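Fiber protein 2 (Human adenovirus type 41, PDB 2BZV) forms trimeric short-fibre spikes on the capsid, whose knob domain, the part modelled here, is thought to serve in attachment to host cells. Local coordinates at residues C28-T33 and G60-M65; L72-D77 and F148-S153; T112-N117 and V137-I142. One frame throughout, in Å; residues are numbered along the deposited sequence. Where two conformers were deposited one is given.

In the fold
All three contacts lie in the knob domain, an antiparallel beta sandwich that assembles as a trimer. Contact 1 comes first along the chain and closes before contact 2 opens; it packs two loops at one end of the sandwich, its centre about 16 Å from that of contact 2. Contact 2 pairs strands 69-76 and 146-153 close to the chain's centre in space, and contact 3 is nested in the excursion between them. Strand 135-139 of contact 3 also neighbours 146-153, so contacts 2 and 3 share a sheet, with centres about 11 Å apart. Contacts 1 and 3, with centres about 27 Å apart, lie on opposite sides of the chain's centre: contact 2 builds the core, the others fasten loops.

Contact 1: C28-T33 and G60-M65; sequences CSIYET and GALREM
The CD2-CE2 side of the Tyr31 ring packs on Ala61 and Leu62, its hydroxyl end reaches Met65, and most of this contact is apolar. CE2 is the closest ring carbon to Leu62, 3.5 Å from its CD2, while CD2 of the ring lies 3.8 Å from Ala61 CB; both methyls approach the ring obliquely. The Leu62 side chain has a second neighbour in Ile30, whose CB is 4.1 Å from Leu62 CD1, the two side chains crossing at about a right angle. Within its own segment, Ile30 CG2 sits over the centre of one face of the Tyr31 ring.

The sulfur contact is Met-aromatic and comes at the rim: Met65 SD is 5.3 Å from the centroid of the Tyr31 ring and lies in the ring plane. The methionine chain is bent at chi2 and chi3 (-72° and -79°), and its CE comes 3.3 Å from Tyr31 OH.

A water supplies the polar link. It donates to Glu32 OE1 at 3.1 Å and accepts from Ala61 N at 3.0 Å, joining the carboxylate to the start of the 3-10 turn 61-63.

Both segments lie in connections between strands, one between 18-20 and 36-45, the other between 48-57 and 69-76. Beneath them, Leu70 of strand 69-76 touches Ile30, Tyr31, Leu62 and Met65, and Ala36 of strand 36-45 touches Leu62.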
# COMPACT_ATOMS: atom_id res chain seq x y z
N CYS A 28 -23.32 4.27 10.76
CA CYS A 28 -22.39 4.45 11.86
C CYS A 28 -22.98 5.47 12.82
O CYS A 28 -23.61 6.43 12.39
CB CYS A 28 -21.04 4.91 11.29
SG CYS A 28 -19.69 5.04 12.48
N SER A 29 -22.78 5.25 14.11
CA SER A 29 -23.36 6.08 15.16
C SER A 29 -22.27 6.60 16.09
O SER A 29 -21.76 5.84 16.92
CB SER A 29 -24.37 5.25 15.97
OG SER A 29 -25.42 4.78 15.12
N ILE A 30 -21.89 7.86 15.93
CA ILE A 30 -20.80 8.44 16.73
C ILE A 30 -21.36 9.19 17.93
O ILE A 30 -20.99 8.87 19.06
CB ILE A 30 -19.93 9.38 15.87
CG1 ILE A 30 -19.33 8.63 14.66
CG2 ILE A 30 -18.85 10.02 16.74
CD1 ILE A 30 -18.37 7.51 15.04
N TYR A 31 -22.23 10.16 17.69
CA TYR A 31 -22.85 10.94 18.78
C TYR A 31 -24.33 10.64 18.92
O TYR A 31 -24.88 10.75 20.01
CB TYR A 31 -22.72 12.43 18.52
CG TYR A 31 -21.32 12.97 18.40
CD1 TYR A 31 -20.35 12.71 19.37
CD2 TYR A 31 -20.98 13.79 17.33
CE1 TYR A 31 -19.07 13.24 19.25
CE2 TYR A 31 -19.71 14.32 17.20
CZ TYR A 31 -18.76 14.04 18.16
OH TYR A 31 -17.49 14.58 18.02
N GLU A 32 -24.97 10.31 17.81
CA GLU A 32 -26.38 9.92 17.81
C GLU A 32 -26.57 8.83 16.77
O GLU A 32 -25.66 8.55 15.97
CB GLU A 32 -27.31 11.09 17.53
CG GLU A 32 -27.14 11.74 16.17
CD GLU A 32 -28.09 12.91 15.96
OE1 GLU A 32 -27.78 14.03 16.42
OE2 GLU A 32 -29.15 12.72 15.33
N THR A 33 -27.72 8.19 16.79
CA THR A 33 -27.98 7.05 15.91
C THR A 33 -27.84 7.41 14.44
O THR A 33 -28.47 8.36 13.98
CB THR A 33 -29.41 6.53 16.14
OG1 THR A 33 -29.61 6.27 17.54
CG2 THR A 33 -29.64 5.26 15.34
N GLY A 60 -26.17 16.26 12.99
CA GLY A 60 -25.82 16.67 14.35
C GLY A 60 -24.47 17.36 14.46
O GLY A 60 -24.07 18.08 13.55
N ALA A 61 -23.77 17.13 15.57
CA ALA A 61 -22.48 17.78 15.82
C ALA A 61 -21.42 17.40 14.80
O ALA A 61 -20.44 18.12 14.60
CB ALA A 61 -21.96 17.47 17.22
N LEU A 62 -21.61 16.26 14.13
CA LEU A 62 -20.68 15.90 13.05
C LEU A 62 -20.72 16.87 11.86
O LEU A 62 -19.85 16.82 11.00
CB LEU A 62 -20.95 14.48 12.55
CG LEU A 62 -20.64 13.36 13.54
CD1 LEU A 62 -21.07 12.02 12.95
CD2 LEU A 62 -19.16 13.33 13.88
N ARG A 63 -21.73 17.74 11.81
CA ARG A 63 -21.74 18.76 10.77
C ARG A 63 -21.13 20.08 11.24
O ARG A 63 -20.91 20.99 10.45
CB ARG A 63 -23.16 18.99 10.26
CG ARG A 63 -23.80 17.76 9.61
CD ARG A 63 -23.00 17.18 8.45
NE ARG A 63 -22.70 18.19 7.42
CZ ARG A 63 -21.89 17.96 6.39
NH1 ARG A 63 -21.29 16.79 6.24
NH2 ARG A 63 -21.68 18.94 5.51
N GLU A 64 -20.88 20.19 12.54
CA GLU A 64 -20.29 21.40 13.12
C GLU A 64 -19.57 21.01 14.41
O GLU A 64 -20.12 21.11 15.52
CB GLU A 64 -21.36 22.47 13.37
CG GLU A 64 -20.79 23.80 13.85
CD GLU A 64 -21.81 24.93 13.89
OE1 GLU A 64 -23.02 24.68 13.73
OE2 GLU A 64 -21.39 26.09 14.07
N MET A 65 -18.34 20.54 14.25
CA MET A 65 -17.66 19.87 15.35
C MET A 65 -17.36 20.80 16.52
O MET A 65 -17.06 21.98 16.34
CB MET A 65 -16.36 19.22 14.87
CG MET A 65 -16.60 17.96 14.06
SD MET A 65 -17.17 16.57 15.06
CE MET A 65 -15.61 16.04 15.78
O HOH W 1 -24.93 15.01 17.29

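Contact 2: L72-D77 and F148-S153; sequences LKLPFD and FTFKWS
Leu72, which has the most surface buried here, pairs with Phe150 across two antiparallel strands. Its N donates to Phe150 O at 2.9 Å and its O accepts from Phe150 N at 2.8 Å, the latter bond nearly straight (171° at the hydrogen). The two side chains lie side by side, pointing the same way. Leu72 CB also meets the edge of the Trp152 indole, 3.8 Å from CZ3 and in the ring plane.

Phe148 forms the next hydrogen-bonded pair, with Leu74: each N donates to the other's O. Its CG is anti to the carbonyl carbon (chi1 -59°), and the ring beyond meets Phe76 rim to rim, CD2 lying 3.7 Å from Phe76 CE2. The planes stand at 87°, yet neither ring sits over the other's face.

Phe150 also meets Leu74, whose CD1 approaches CE2 at 4.0 Å, at the edge and near the ring plane. On the other side of the sheet Lys73 and Thr149 make the non-hydrogen-bonded pair, Lys73 CG passing 3.7 Å from Thr149 OG1. The lysine chain runs on extended to Glu141, whose O accepts from NZ.

Strand 146-153 is the middle strand of its sheet, between 69-76 and 135-139. Leu72, Leu74, Phe148, Phe150 and Trp152 face the other sheet: Leu38, Leu40 and Leu42 of strand 36-45 meet Leu72, Leu74 and Phe148, and Ile53 of strand 48-57 meets Phe150 and Trp152.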
# COMPACT_ATOMS: atom_id res chain seq x y z
N LEU A 72 -12.92 5.83 16.60
CA LEU A 72 -13.86 4.76 16.26
C LEU A 72 -13.19 3.45 16.59
O LEU A 72 -12.13 3.16 16.05
CB LEU A 72 -14.21 4.79 14.77
CG LEU A 72 -14.99 3.58 14.23
CD1 LEU A 72 -16.39 3.57 14.83
CD2 LEU A 72 -15.03 3.58 12.70
N LYS A 73 -13.83 2.64 17.42
CA LYS A 73 -13.31 1.32 17.78
C LYS A 73 -14.18 0.23 17.19
O LYS A 73 -15.40 0.23 17.38
CB LYS A 73 -13.22 1.17 19.30
CG LYS A 73 -12.54 -0.10 19.71
CD LYS A 73 -12.27 -0.06 21.20
CE LYS A 73 -11.51 -1.31 21.58
NZ LYS A 73 -11.27 -1.33 23.06
N LEU A 74 -13.55 -0.71 16.50
CA LEU A 74 -14.23 -1.90 15.97
C LEU A 74 -13.68 -3.11 16.72
O LEU A 74 -12.52 -3.50 16.51
CB LEU A 74 -14.00 -2.06 14.47
CG LEU A 74 -14.45 -0.88 13.60
CD1 LEU A 74 -14.20 -1.20 12.15
CD2 LEU A 74 -15.92 -0.53 13.81
N PRO A 75 -14.47 -3.67 17.64
CA PRO A 75 -14.05 -4.83 18.42
C PRO A 75 -14.51 -6.14 17.80
O PRO A 75 -15.60 -6.19 17.21
CB PRO A 75 -14.78 -4.60 19.75
CG PRO A 75 -16.09 -3.97 19.34
CD PRO A 75 -15.81 -3.20 18.06
N PHE A 76 -13.70 -7.18 17.95
CA PHE A 76 -14.01 -8.51 17.41
C PHE A 76 -13.79 -9.56 18.49
O PHE A 76 -12.94 -9.39 19.37
CB PHE A 76 -13.11 -8.85 16.21
CG PHE A 76 -13.23 -7.86 15.08
CD1 PHE A 76 -14.08 -8.10 14.00
CD2 PHE A 76 -12.50 -6.69 15.09
CE1 PHE A 76 -14.18 -7.17 12.97
CE2 PHE A 76 -12.60 -5.76 14.07
CZ PHE A 76 -13.45 -6.00 13.01
N ASP A 77 -14.54 -10.65 18.39
CA ASP A 77 -14.28 -11.79 19.27
C ASP A 77 -13.08 -12.59 18.77
O ASP A 77 -12.47 -12.27 17.74
CB ASP A 77 -15.55 -12.64 19.48
CG ASP A 77 -16.00 -13.42 18.25
OD1 ASP A 77 -15.24 -13.56 17.28
OD2 ASP A 77 -17.16 -13.91 18.29
N PHE A 148 -9.65 -2.83 16.01
CA PHE A 148 -9.05 -1.65 15.40
C PHE A 148 -9.55 -0.43 16.16
O PHE A 148 -10.75 -0.33 16.43
CB PHE A 148 -9.53 -1.43 13.96
CG PHE A 148 -9.26 -2.55 13.01
CD1 PHE A 148 -7.99 -2.75 12.50
CD2 PHE A 148 -10.27 -3.36 12.57
CE1 PHE A 148 -7.72 -3.76 11.61
CE2 PHE A 148 -10.02 -4.38 11.67
CZ PHE A 148 -8.74 -4.59 11.20
N THR A 149 -8.63 0.50 16.46
CA THR A 149 -9.03 1.78 17.02
C THR A 149 -8.49 2.85 16.10
O THR A 149 -7.28 3.02 15.97
CB THR A 149 -8.53 2.00 18.45
OG1 THR A 149 -8.99 0.90 19.26
CG2 THR A 149 -9.04 3.33 18.99
N PHE A 150 -9.41 3.55 15.44
CA PHE A 150 -9.07 4.62 14.51
C PHE A 150 -9.21 5.95 15.22
O PHE A 150 -10.13 6.13 16.01
CB PHE A 150 -10.03 4.58 13.32
CG PHE A 150 -9.98 3.29 12.56
CD1 PHE A 150 -8.90 2.98 11.74
CD2 PHE A 150 -11.03 2.37 12.66
CE1 PHE A 150 -8.85 1.78 11.03
CE2 PHE A 150 -10.98 1.18 11.96
CZ PHE A 150 -9.89 0.89 11.15
N LYS A 151 -8.34 6.89 14.90
CA LYS A 151 -8.46 8.24 15.45
C LYS A 151 -8.16 9.25 14.35
O LYS A 151 -7.16 9.11 13.63
CB LYS A 151 -7.50 8.46 16.63
CG LYS A 151 -7.63 9.86 17.26
CD LYS A 151 -6.56 10.08 18.32
CE LYS A 151 -6.45 11.53 18.75
NZ LYS A 151 -5.37 11.72 19.77
N TRP A 152 -9.01 10.26 14.27
CA TRP A 152 -8.81 11.38 13.34
C TRP A 152 -8.82 12.69 14.11
O TRP A 152 -9.58 12.85 15.06
CB TRP A 152 -9.96 11.47 12.35
CG TRP A 152 -10.16 10.28 11.46
CD1 TRP A 152 -9.67 10.13 10.20
CD2 TRP A 152 -10.95 9.13 11.72
NE1 TRP A 152 -10.08 8.94 9.66
CE2 TRP A 152 -10.87 8.30 10.58
CE3 TRP A 152 -11.71 8.70 12.81
CZ2 TRP A 152 -11.53 7.07 10.50
CZ3 TRP A 152 -12.36 7.48 12.73
CH2 TRP A 152 -12.27 6.67 11.58
N SER A 153 -8.02 13.64 13.64
CA SER A 153 -8.24 15.01 14.10
C SER A 153 -9.49 15.58 13.43
O SER A 153 -9.99 15.04 12.43
CB SER A 153 -7.03 15.90 13.82
OG SER A 153 -6.71 15.89 12.45

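Contact 3: T112-N117 and V137-I142; sequences TVYPRN and VVYNEI
Tyr114 and Tyr139 run side by side, pointing the same way, but their rings settle into neither a stack nor an edge-to-face pair: the planes are inclined at 41° with centroids 4.6 Å apart. Tyr139 CD2 sits over one face of the Tyr114 ring, offset toward its rim, and comes 3.7 Å from CE1. The opposite face is covered at its centre by CG1 of Val113, so the Tyr114 ring is held between a tyrosine and a valine. Nearer the backbone the two CB atoms touch as well. The hydroxyl of Tyr114 bonds beyond the contact, to Ile170 N.

Asn140 supplies the polar grip. Its ND2 donates to Tyr114 O at 2.9 Å, almost straight (173° at the hydrogen), with the oxygen in the plane of the amide and the donor in the carbonyl plane. The same ND2 also bonds to Pro109 O and OD1 accepts from Ala147 N, so this buried amide is held at both ends and its rotation is fixed. From its backbone, Asn140 O takes the N-H of Asn117 at 2.9 Å, and the CA of Arg116 comes 3.2 Å from that oxygen in a CA-H...O contact. A water lies between Pro115 O and Tyr139 O, within hydrogen-bonding distance of each.

Past Asn140 the chain makes an inverse gamma turn centred on Glu141. There the aliphatic part of Arg116 lies against Ile142 O, its CD 3.3 Å away, while its NH2 bonds to Gly145 O.

The contact thus ties the loop that follows strand 93-94 to the end of strand 135-139, itself paired with 146-153. Strand 165-170 borders both tyrosines, Tyr169 meeting each of them, and Val113 packs on Phe39 of a neighbouring subunit.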
# COMPACT_ATOMS: atom_id res chain seq x y z
N THR A 112 0.54 -11.76 17.84
CA THR A 112 1.97 -11.78 18.17
C THR A 112 2.63 -10.46 17.76
O THR A 112 3.41 -9.87 18.53
CB THR A 112 2.66 -12.96 17.47
OG1 THR A 112 2.09 -14.18 17.95
CG2 THR A 112 4.16 -12.94 17.74
N VAL A 113 2.32 -10.00 16.55
CA VAL A 113 2.87 -8.73 16.07
C VAL A 113 2.26 -7.55 16.84
O VAL A 113 2.97 -6.59 17.15
CB VAL A 113 2.66 -8.58 14.54
CG1 VAL A 113 3.13 -7.22 14.03
CG2 VAL A 113 3.36 -9.70 13.80
N TYR A 114 0.96 -7.63 17.15
CA TYR A 114 0.24 -6.59 17.88
C TYR A 114 -0.41 -7.22 19.12
O TYR A 114 -1.61 -7.50 19.14
CB TYR A 114 -0.83 -5.93 17.00
CG TYR A 114 -0.39 -5.64 15.58
CD1 TYR A 114 0.42 -4.56 15.27
CD2 TYR A 114 -0.82 -6.45 14.54
CE1 TYR A 114 0.81 -4.30 13.95
CE2 TYR A 114 -0.45 -6.20 13.23
CZ TYR A 114 0.36 -5.14 12.94
OH TYR A 114 0.72 -4.94 11.62
N PRO A 115 0.39 -7.47 20.17
CA PRO A 115 -0.19 -8.08 21.37
C PRO A 115 -1.27 -7.22 21.99
O PRO A 115 -1.19 -6.00 21.91
CB PRO A 115 1.02 -8.20 22.32
CG PRO A 115 2.19 -8.24 21.41
CD PRO A 115 1.83 -7.25 20.32
N ARG A 116 -2.27 -7.85 22.60
CA ARG A 116 -3.36 -7.06 23.18
C ARG A 116 -2.82 -6.06 24.19
O ARG A 116 -1.99 -6.39 25.04
CB ARG A 116 -4.42 -7.96 23.83
CG ARG A 116 -5.38 -8.53 22.80
CD ARG A 116 -6.47 -9.37 23.43
NE ARG A 116 -5.92 -10.65 23.81
CZ ARG A 116 -5.78 -11.70 23.00
NH1 ARG A 116 -5.22 -12.80 23.49
NH2 ARG A 116 -6.20 -11.68 21.73
N ASN A 117 -3.30 -4.82 24.05
CA ASN A 117 -3.00 -3.73 24.96
C ASN A 117 -1.54 -3.26 24.91
O ASN A 117 -1.12 -2.50 25.77
CB ASN A 117 -3.42 -4.08 26.39
CG ASN A 117 -4.92 -4.06 26.54
OD1 ASN A 117 -5.60 -3.15 26.04
ND2 ASN A 117 -5.45 -5.08 27.21
N VAL A 137 -4.15 4.41 13.46
CA VAL A 137 -4.82 3.15 13.75
C VAL A 137 -3.97 2.40 14.76
O VAL A 137 -2.75 2.31 14.60
CB VAL A 137 -5.11 2.33 12.47
CG1 VAL A 137 -3.85 2.07 11.64
CG2 VAL A 137 -5.80 1.02 12.84
N VAL A 138 -4.63 1.93 15.82
CA VAL A 138 -3.98 1.07 16.82
C VAL A 138 -4.68 -0.26 16.82
O VAL A 138 -5.92 -0.34 16.71
CB VAL A 138 -4.26 1.88 18.26
CG1 VAL A 138 -3.93 0.97 19.45
CG2 VAL A 138 -3.46 3.23 18.28
N TYR A 139 -3.89 -1.31 16.92
CA TYR A 139 -4.38 -2.68 16.82
C TYR A 139 -4.48 -3.35 18.18
O TYR A 139 -3.58 -3.24 19.01
CB TYR A 139 -3.45 -3.49 15.91
CG TYR A 139 -3.32 -2.86 14.53
CD1 TYR A 139 -4.37 -2.92 13.61
CD2 TYR A 139 -2.17 -2.16 14.16
CE1 TYR A 139 -4.25 -2.33 12.36
CE2 TYR A 139 -2.05 -1.56 12.91
CZ TYR A 139 -3.11 -1.65 12.02
OH TYR A 139 -3.03 -1.07 10.77
N ASN A 140 -5.59 -4.05 18.37
CA ASN A 140 -5.79 -4.93 19.52
C ASN A 140 -5.71 -4.24 20.88
O ASN A 140 -5.24 -4.84 21.84
CB ASN A 140 -4.84 -6.14 19.42
CG ASN A 140 -5.14 -6.98 18.19
OD1 ASN A 140 -6.25 -6.96 17.66
ND2 ASN A 140 -4.17 -7.77 17.77
N GLU A 141 -6.20 -3.01 20.95
CA GLU A 141 -6.33 -2.34 22.24
C GLU A 141 -7.64 -2.81 22.86
O GLU A 141 -8.66 -2.11 22.82
CB GLU A 141 -6.31 -0.83 22.06
CG GLU A 141 -6.17 -0.07 23.37
CD GLU A 141 -6.08 1.42 23.13
OE1 GLU A 141 -4.99 1.89 22.77
OE2 GLU A 141 -7.11 2.10 23.29
N ILE A 142 -7.61 -4.02 23.41
CA ILE A 142 -8.81 -4.71 23.86
C ILE A 142 -8.35 -5.86 24.75
O ILE A 142 -7.24 -6.38 24.55
CB ILE A 142 -9.68 -5.19 22.65
CG1 ILE A 142 -11.08 -5.62 23.08
CG2 ILE A 142 -8.94 -6.28 21.86
CD1 ILE A 142 -12.06 -5.65 21.91
O HOH W 2 -1.00 -4.19 19.86